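Local coordinates for protein ADP-dependent (S)-NAD(P)H-hydrate dehydratase (Enterococcus faecalis, PDB 2R3B) that probably dehydrates the S-form of NAD(P)HX, a damaged hydrated nicotinamide cofactor, at the expense of ADP, so restoring NADH or NADPH, at residues V47-G52 / V114-P119. Numbering follows the deposited sequence.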
# COMPACT_ATOMS: atom_id res chain seq x y z
N VAL B 47 -4.96 23.03 -4.69
CA VAL B 47 -6.31 22.44 -4.70
C VAL B 47 -6.64 21.99 -3.31
O VAL B 47 -5.79 21.46 -2.59
CB VAL B 47 -6.43 21.24 -5.67
CG1 VAL B 47 -7.81 20.64 -5.61
CG2 VAL B 47 -6.06 21.67 -7.09
N VAL B 48 -7.89 22.22 -2.90
CA VAL B 48 -8.35 21.66 -1.67
C VAL B 48 -9.54 20.74 -1.96
O VAL B 48 -10.51 21.15 -2.60
CB VAL B 48 -8.77 22.78 -0.65
CG1 VAL B 48 -9.36 22.12 0.63
CG2 VAL B 48 -7.57 23.65 -0.27
N LEU B 49 -9.44 19.48 -1.51
CA LEU B 49 -10.47 18.47 -1.71
C LEU B 49 -11.15 18.22 -0.38
O LEU B 49 -10.47 17.95 0.63
CB LEU B 49 -9.83 17.18 -2.23
CG LEU B 49 -8.89 17.27 -3.44
CD1 LEU B 49 -8.35 15.86 -3.77
CD2 LEU B 49 -9.62 17.88 -4.64
N ILE B 50 -12.46 18.29 -0.33
CA ILE B 50 -13.20 18.19 0.92
C ILE B 50 -14.25 17.09 0.87
O ILE B 50 -15.12 17.12 0.01
CB ILE B 50 -13.90 19.54 1.23
CG1 ILE B 50 -12.90 20.68 1.10
CG2 ILE B 50 -14.59 19.47 2.61
CD1 ILE B 50 -13.48 22.09 1.32
N GLY B 51 -14.13 16.09 1.75
CA GLY B 51 -15.09 14.98 1.77
C GLY B 51 -14.56 13.84 2.59
O GLY B 51 -13.60 14.01 3.35
N GLY B 52 -15.18 12.68 2.42
CA GLY B 52 -14.78 11.49 3.13
C GLY B 52 -15.10 11.55 4.60
O GLY B 52 -14.23 11.89 5.46
N VAL B 114 -8.65 26.14 -6.28
CA VAL B 114 -9.76 25.22 -6.64
C VAL B 114 -10.16 24.47 -5.38
O VAL B 114 -9.30 23.98 -4.64
CB VAL B 114 -9.30 24.19 -7.72
CG1 VAL B 114 -10.50 23.29 -8.17
CG2 VAL B 114 -8.65 24.94 -8.91
N ILE B 115 -11.46 24.43 -5.13
CA ILE B 115 -12.06 23.68 -4.05
C ILE B 115 -13.02 22.65 -4.65
O ILE B 115 -13.93 23.02 -5.40
CB ILE B 115 -12.91 24.61 -3.16
CG1 ILE B 115 -12.04 25.76 -2.61
CG2 ILE B 115 -13.64 23.82 -2.06
CD1 ILE B 115 -12.90 26.91 -2.12
N LEU B 116 -12.84 21.38 -4.28
CA LEU B 116 -13.79 20.32 -4.56
C LEU B 116 -14.40 19.91 -3.25
O LEU B 116 -13.68 19.58 -2.27
CB LEU B 116 -13.08 19.11 -5.20
CG LEU B 116 -13.89 17.81 -5.26
CD1 LEU B 116 -15.12 17.98 -6.19
CD2 LEU B 116 -13.04 16.63 -5.71
N ILE B 117 -15.73 19.95 -3.19
CA ILE B 117 -16.45 19.48 -2.03
C ILE B 117 -17.50 18.43 -2.41
O ILE B 117 -18.29 18.63 -3.36
CB ILE B 117 -17.08 20.64 -1.21
CG1 ILE B 117 -17.70 20.10 0.11
CG2 ILE B 117 -18.07 21.45 -2.09
CD1 ILE B 117 -17.91 21.18 1.18
N GLY B 118 -17.45 17.29 -1.73
CA GLY B 118 -18.54 16.32 -1.84
C GLY B 118 -18.27 14.83 -1.88
O GLY B 118 -19.12 14.07 -1.42
N PRO B 119 -17.13 14.39 -2.48
CA PRO B 119 -16.87 12.94 -2.51
C PRO B 119 -16.87 12.28 -1.12
O PRO B 119 -16.10 12.66 -0.27
CB PRO B 119 -15.48 12.83 -3.15
CG PRO B 119 -15.33 14.07 -3.94
CD PRO B 119 -16.05 15.14 -3.16
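V48 and I50 supply the N-H and C=O groups through which strand 47-50 binds strand 114-117 in parallel register, their axes inclined by 10°. V48 N reaches V114 O at 2.8 Å and V48 O accepts from L116 N at 2.9 Å; I50 N sits closer to L116 O (2.6 Å) in a less straight bond, while I50 O takes G118 N. Farther along, G52 N bonds to P119 O at 2.8 Å, the most bent of the five (134° at the hydrogen), in the carbonyl plane, tying the two loops together. G52 and G118 adopt backbone angles suited to glycine, and G51 CA lies 3.3 Å from P119 O, close enough to suit glycine.

On one face, V47 CG2 lies beside V114 CB, and in one of its two conformers L49 CD2 packs against L116 CB. On the other, I50 bridges two neighbours: with CG1 anti to the carbonyl carbon (chi1 -50°), its CD1 extends back to I115 CG2 at 3.8 Å, while CG2 meets I117 CD1. The beta-branched valines and isoleucines favour the extended backbone; the longer L49 and L116 reach toward the helices.

The pair lies centrally in the sheet of this ribokinase-like fold. P119 adjoins A59 and D235, predicted (6S)-NADPHX-binding residues. Helices 57-70 and 233-247 cover the V47/L49 face, helix 125-137 the I50/I115 face, and strands 74-78 and 143-147 flank the pair.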